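PDB 5HUS: trehalose synthase regulatory protein from Candida albicans, which probably regulates the trehalose synthase complex, its C-terminal domain here having the HAD-type trehalose-phosphatase fold. Local coordinates for residues 200-205 / 260-265; 81-86 / 101-106. All coordinates share one frame; numbering follows the deposited sequence.

Interaction 1. Residues 200-205 / 260-265; sequences ISLKAI and YEYVNS
The ring of Tyr262 is the flat group that reaches across, and Ile205 meets it at the edge: the branch methyl CG2 of Ile205 lies near the ring plane, 3.8 Å from CE2 of Tyr262. The carbonyl oxygen of Leu202 approaches that same ring carbon obliquely, with Leu202 O 3.9 Å from Tyr262 CE2. Nearer the backbone, CG of Leu202 lies 4.2 Å from CB of Tyr262, so the tyrosine meets helix 200-213 through CB and the CD2-CE2 side of its ring. With CG of Tyr262 anti to the backbone N (chi1 176°), the ring swings out from helix 254-265 to its neighbour. The tyrosine runs alongside Ile205 and Leu202, pointing the other way from both. Helix 254-265 is the crossover helix of a beta-alpha-beta unit, linking the adjacent parallel strands 243-250 and 272-278 of the Rossmann-like HAD core. Helix 200-213 lies beside it; Ile205 and Val263 both touch Tyr248 on strand 243-250, which puts the two helices on one side of the sheet. No hydrogen bond passes between the two segments. One turn from the ring, OG of Ser265 gives a 2.7 Å hydrogen bond to the backbone O of Tyr262, tilted 22° from the carbonyl plane, and Met232, in a loop, also touches the tyrosine side chain.

Interaction 2. Residues 81-86 / 101-106; sequences DLDIMF and FVKLIG
A single salt bridge at the protein surface, between Asp83 and Lys103, ties helix 79-86 to strand 101-103 near one margin of the central mixed sheet. The helix belongs to a beta-alpha-beta crossover: it follows strand 69-74 and leads on to the neighbouring parallel strand 93-96, and strand 101-103 then runs back antiparallel to 93-96. The charged pair therefore spans from the crossover helix to the second strand of this hairpin, over a gap of 9.6 Å between CA of Asp83 and CA of Lys103. Most of the reach comes from the lysine. Its side chain leaves the strand toward the helix; CG is anti to the backbone N (chi1 177°), and the chain stays extended until a bend at chi3 (-73°) brings NZ to the carboxylate. There, NZ of Lys103 donates a hydrogen bond to OD1 of Asp83 at 2.9 Å, while OD2 of Asp83 is 3.6 Å from NZ of Lys103. The ammonium group thus engages one oxygen more than the other, and it comes from above the carboxylate, 37° out of its plane. CE of Lys103 follows at 3.7 Å from OD1 of Asp83. The second oxygen has its own partner: OD2 of Asp83 is hydrogen-bonded to NE1 of Trp110, and the Trp110 side chain also touches Lys103. Beneath, Leu82 and Phe86 turn the apolar side of the helix to Leu73 on strand 69-74. With one carboxylate oxygen held by an ammonium group and the other by an indole N-H, the Asp83 carboxylate is fixed in its rotation, and the two donors together would be expected to stabilise its negative charge.

Interaction 1 is a buried contact between two helices, whereas interaction 2 lies at the surface and joins a helix to a strand. The chemistry follows that difference: apolar carbons and a ring in the first, paired charges in the second. Their centres are 20 Å apart, and they share no helix or strand, but they belong to one layered core. Strand 101-103 stands between them: Lys103 points to helix 79-86 on one side, while its neighbour Val102 points the other way and packs on helix 200-213, with Val102 CG2 4.2 Å from Ala204 CB. The helices of interactions 1 and 2 thus cover opposite faces of the central sheet.

Interaction 1. Residues 200-205 / 260-265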
loop_
_atom_site.group_PDB
_atom_site.type_symbol
_atom_site.label_atom_id
_atom_site.label_comp_id
_atom_site.label_asym_id
_atom_site.label_seq_id
_atom_site.Cartn_x
_atom_site.Cartn_y
_atom_site.Cartn_z
ATOM N N ILE A 200 -5.525 -2.671 6.702
ATOM C CA ILE A 200 -6.205 -1.640 5.923
ATOM C C ILE A 200 -5.758 -1.690 4.447
ATOM O O ILE A 200 -6.559 -1.416 3.551
ATOM C CB ILE A 200 -5.996 -0.220 6.544
ATOM C CG1 ILE A 200 -6.940 0.801 5.901
ATOM C CG2 ILE A 200 -4.543 0.226 6.456
ATOM C CD1 ILE A 200 -8.404 0.450 6.031
ATOM N N SER A 201 -4.519 -2.098 4.182
ATOM C CA SER A 201 -4.061 -2.213 2.790
ATOM C C SER A 201 -4.779 -3.361 2.090
ATOM O O SER A 201 -5.134 -3.266 0.915
ATOM C CB SER A 201 -2.539 -2.404 2.716
ATOM O OG SER A 201 -2.143 -3.630 3.302
ATOM N N LEU A 202 -5.006 -4.447 2.822
ATOM C CA LEU A 202 -5.739 -5.589 2.274
ATOM C C LEU A 202 -7.170 -5.196 1.949
ATOM O O LEU A 202 -7.700 -5.560 0.902
ATOM C CB LEU A 202 -5.732 -6.768 3.254
ATOM C CG LEU A 202 -4.515 -7.696 3.309
ATOM C CD1 LEU A 202 -3.255 -6.975 3.725
ATOM C CD2 LEU A 202 -4.800 -8.852 4.260
ATOM N N LYS A 203 -7.797 -4.447 2.849
ATOM C CA LYS A 203 -9.177 -4.024 2.646
ATOM C C LYS A 203 -9.296 -3.063 1.464
ATOM O O LYS A 203 -10.285 -3.103 0.731
ATOM C CB LYS A 203 -9.733 -3.388 3.923
ATOM C CG LYS A 203 -9.823 -4.383 5.073
ATOM C CD LYS A 203 -10.527 -3.809 6.290
ATOM C CE LYS A 203 -10.608 -4.846 7.400
ATOM N NZ LYS A 203 -11.326 -4.326 8.609
ATOM N N ALA A 204 -8.287 -2.216 1.267
ATOM C CA ALA A 204 -8.296 -1.300 0.131
ATOM C C ALA A 204 -8.135 -2.050 -1.188
ATOM O O ALA A 204 -8.807 -1.742 -2.167
ATOM C CB ALA A 204 -7.203 -0.244 0.279
ATOM N N ILE A 205 -7.239 -3.030 -1.210
ATOM C CA ILE A 205 -7.040 -3.831 -2.406
ATOM C C ILE A 205 -8.337 -4.567 -2.740
ATOM O O ILE A 205 -8.778 -4.579 -3.886
ATOM C CB ILE A 205 -5.876 -4.829 -2.237
ATOM C CG1 ILE A 205 -4.544 -4.062 -2.208
ATOM C CG2 ILE A 205 -5.885 -5.863 -3.389
ATOM C CD1 ILE A 205 -3.339 -4.909 -1.863
ATOM N N TYR A 260 1.267 -9.589 -0.522
ATOM C CA TYR A 260 1.667 -10.686 -1.414
ATOM C C TYR A 260 0.837 -11.927 -1.123
ATOM O O TYR A 260 0.305 -12.563 -2.028
ATOM C CB TYR A 260 3.155 -11.038 -1.267
ATOM C CG TYR A 260 4.112 -9.957 -1.691
ATOM C CD1 TYR A 260 3.911 -9.231 -2.857
ATOM C CD2 TYR A 260 5.219 -9.655 -0.912
ATOM C CE1 TYR A 260 4.803 -8.235 -3.238
ATOM C CE2 TYR A 260 6.104 -8.665 -1.277
ATOM C CZ TYR A 260 5.892 -7.957 -2.434
ATOM O OH TYR A 260 6.781 -6.970 -2.778
ATOM N N GLU A 261 0.745 -12.274 0.151
ATOM C CA GLU A 261 -0.011 -13.457 0.547
ATOM C C GLU A 261 -1.478 -13.345 0.138
ATOM O O GLU A 261 -2.076 -14.323 -0.320
ATOM C CB GLU A 261 0.121 -13.680 2.053
ATOM C CG GLU A 261 1.525 -14.075 2.482
ATOM C CD GLU A 261 1.671 -14.180 3.988
ATOM O OE1 GLU A 261 0.639 -14.227 4.682
ATOM O OE2 GLU A 261 2.820 -14.212 4.479
ATOM N N TYR A 262 -2.052 -12.153 0.279
ATOM C CA TYR A 262 -3.446 -11.939 -0.112
ATOM C C TYR A 262 -3.648 -12.071 -1.620
ATOM O O TYR A 262 -4.563 -12.764 -2.073
ATOM C CB TYR A 262 -3.943 -10.564 0.361
ATOM C CG TYR A 262 -5.352 -10.247 -0.107
ATOM C CD1 TYR A 262 -6.399 -11.134 0.122
ATOM C CD2 TYR A 262 -5.635 -9.067 -0.781
ATOM C CE1 TYR A 262 -7.687 -10.854 -0.311
ATOM C CE2 TYR A 262 -6.918 -8.773 -1.214
ATOM C CZ TYR A 262 -7.942 -9.673 -0.979
ATOM O OH TYR A 262 -9.221 -9.387 -1.404
ATOM N N VAL A 263 -2.801 -11.404 -2.403
ATOM C CA VAL A 263 -2.930 -11.466 -3.850
ATOM C C VAL A 263 -2.649 -12.884 -4.346
ATOM O O VAL A 263 -3.313 -13.356 -5.263
ATOM C CB VAL A 263 -1.999 -10.448 -4.542
ATOM C CG1 VAL A 263 -2.005 -10.646 -6.047
ATOM C CG2 VAL A 263 -2.456 -9.038 -4.188
ATOM N N ASN A 264 -1.691 -13.567 -3.722
ATOM C CA ASN A 264 -1.419 -14.971 -4.059
ATOM C C ASN A 264 -2.648 -15.845 -3.846
ATOM O O ASN A 264 -2.945 -16.728 -4.653
ATOM C CB ASN A 264 -0.255 -15.524 -3.232
ATOM C CG ASN A 264 1.094 -15.049 -3.734
ATOM O OD1 ASN A 264 1.201 -14.499 -4.825
ATOM N ND2 ASN A 264 2.133 -15.270 -2.938
ATOM N N SER A 265 -3.363 -15.577 -2.761
ATOM C CA SER A 265 -4.536 -16.362 -2.395
ATOM C C SER A 265 -5.719 -16.110 -3.330
ATOM O O SER A 265 -6.640 -16.919 -3.394
ATOM C CB SER A 265 -4.938 -16.071 -0.947
ATOM O OG SER A 265 -5.642 -14.845 -0.823
#

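Interaction 2. Residues 81-86 / 101-106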
loop_
_atom_site.group_PDB
_atom_site.type_symbol
_atom_site.label_atom_id
_atom_site.label_comp_id
_atom_site.label_asym_id
_atom_site.label_seq_id
_atom_site.Cartn_x
_atom_site.Cartn_y
_atom_site.Cartn_z
ATOM N N ASP A 81 -1.161 15.358 -0.434
ATOM C CA ASP A 81 0.114 15.245 -1.151
ATOM C C ASP A 81 -0.045 14.500 -2.475
ATOM O O ASP A 81 0.549 14.881 -3.482
ATOM C CB ASP A 81 1.172 14.552 -0.289
ATOM C CG ASP A 81 1.729 15.462 0.797
ATOM O OD1 ASP A 81 1.395 16.661 0.795
ATOM O OD2 ASP A 81 2.502 14.975 1.647
ATOM N N LEU A 82 -0.837 13.429 -2.474
ATOM C CA LEU A 82 -1.060 12.666 -3.691
ATOM C C LEU A 82 -1.855 13.457 -4.724
ATOM O O LEU A 82 -1.596 13.345 -5.920
ATOM C CB LEU A 82 -1.773 11.338 -3.370
ATOM C CG LEU A 82 -0.830 10.348 -2.682
ATOM C CD1 LEU A 82 -1.590 9.156 -2.104
ATOM C CD2 LEU A 82 0.267 9.884 -3.637
ATOM N N ASP A 83 -2.833 14.233 -4.268
ATOM C CA ASP A 83 -3.628 15.055 -5.181
ATOM C C ASP A 83 -2.744 16.102 -5.863
ATOM O O ASP A 83 -2.915 16.392 -7.046
ATOM C CB ASP A 83 -4.781 15.740 -4.443
ATOM C CG ASP A 83 -5.983 14.829 -4.234
ATOM O OD1 ASP A 83 -6.091 13.786 -4.911
ATOM O OD2 ASP A 83 -6.837 15.185 -3.396
ATOM N N ILE A 84 -1.794 16.661 -5.121
ATOM C CA ILE A 84 -0.838 17.596 -5.723
ATOM C C ILE A 84 0.039 16.882 -6.751
ATOM O O ILE A 84 0.247 17.376 -7.866
ATOM C CB ILE A 84 0.045 18.270 -4.647
ATOM C CG1 ILE A 84 -0.768 19.325 -3.888
ATOM C CG2 ILE A 84 1.288 18.881 -5.280
ATOM C CD1 ILE A 84 -0.084 19.859 -2.649
ATOM N N MET A 85 0.529 15.700 -6.391
ATOM C CA MET A 85 1.414 14.947 -7.266
ATOM C C MET A 85 0.771 14.508 -8.567
ATOM O O MET A 85 1.402 14.568 -9.626
ATOM C CB MET A 85 1.951 13.715 -6.547
ATOM C CG MET A 85 3.029 14.000 -5.525
ATOM S SD MET A 85 3.483 12.467 -4.693
ATOM C CE MET A 85 5.069 12.914 -3.992
ATOM N N PHE A 86 -0.480 14.062 -8.498
ATOM C CA PHE A 86 -1.081 13.374 -9.640
ATOM C C PHE A 86 -2.271 14.113 -10.245
ATOM O O PHE A 86 -3.037 13.527 -11.006
ATOM C CB PHE A 86 -1.492 11.952 -9.227
ATOM C CG PHE A 86 -0.319 11.040 -9.008
ATOM C CD1 PHE A 86 0.260 10.372 -10.072
ATOM C CD2 PHE A 86 0.231 10.880 -7.745
ATOM C CE1 PHE A 86 1.351 9.551 -9.880
ATOM C CE2 PHE A 86 1.322 10.057 -7.548
ATOM C CZ PHE A 86 1.884 9.393 -8.615
ATOM N N PHE A 101 -7.723 5.597 2.319
ATOM C CA PHE A 101 -8.466 6.397 1.344
ATOM C C PHE A 101 -8.192 5.926 -0.070
ATOM O O PHE A 101 -7.066 5.597 -0.403
ATOM C CB PHE A 101 -8.103 7.880 1.474
ATOM C CG PHE A 101 -8.198 8.400 2.880
ATOM C CD1 PHE A 101 -9.425 8.756 3.422
ATOM C CD2 PHE A 101 -7.059 8.519 3.664
ATOM C CE1 PHE A 101 -9.514 9.226 4.728
ATOM C CE2 PHE A 101 -7.139 8.986 4.968
ATOM C CZ PHE A 101 -8.370 9.343 5.500
ATOM N N VAL A 102 -9.233 5.896 -0.898
ATOM C CA VAL A 102 -9.125 5.401 -2.265
ATOM C C VAL A 102 -9.734 6.394 -3.239
ATOM O O VAL A 102 -10.872 6.834 -3.051
ATOM C CB VAL A 102 -9.837 4.038 -2.451
ATOM C CG1 VAL A 102 -9.833 3.631 -3.934
ATOM C CG2 VAL A 102 -9.183 2.961 -1.588
ATOM N N LYS A 103 -8.978 6.748 -4.275
ATOM C CA LYS A 103 -9.539 7.524 -5.373
ATOM C C LYS A 103 -9.522 6.654 -6.630
ATOM O O LYS A 103 -8.480 6.444 -7.256
ATOM C CB LYS A 103 -8.776 8.845 -5.577
ATOM C CG LYS A 103 -9.281 9.666 -6.754
ATOM C CD LYS A 103 -8.652 11.067 -6.779
ATOM C CE LYS A 103 -9.227 11.939 -5.673
ATOM N NZ LYS A 103 -8.795 13.371 -5.777
ATOM N N LEU A 104 -10.693 6.115 -6.956
ATOM C CA LEU A 104 -10.865 5.277 -8.133
ATOM C C LEU A 104 -10.530 6.054 -9.394
ATOM O O LEU A 104 -10.663 7.274 -9.432
ATOM C CB LEU A 104 -12.299 4.753 -8.203
ATOM C CG LEU A 104 -12.779 3.951 -6.993
ATOM C CD1 LEU A 104 -14.284 3.741 -7.060
ATOM C CD2 LEU A 104 -12.054 2.619 -6.899
ATOM N N ILE A 105 -10.096 5.343 -10.426
ATOM C CA ILE A 105 -9.727 5.983 -11.684
ATOM C C ILE A 105 -10.912 6.775 -12.238
ATOM O O ILE A 105 -12.022 6.248 -12.356
ATOM C CB ILE A 105 -9.244 4.938 -12.707
ATOM C CG1 ILE A 105 -7.934 4.304 -12.234
ATOM C CG2 ILE A 105 -9.040 5.566 -14.064
ATOM C CD1 ILE A 105 -7.581 3.005 -12.963
ATOM N N GLY A 106 -10.678 8.053 -12.528
ATOM C CA GLY A 106 -11.718 8.922 -13.055
ATOM C C GLY A 106 -12.548 9.640 -12.002
ATOM O O GLY A 106 -13.342 10.522 -12.330
#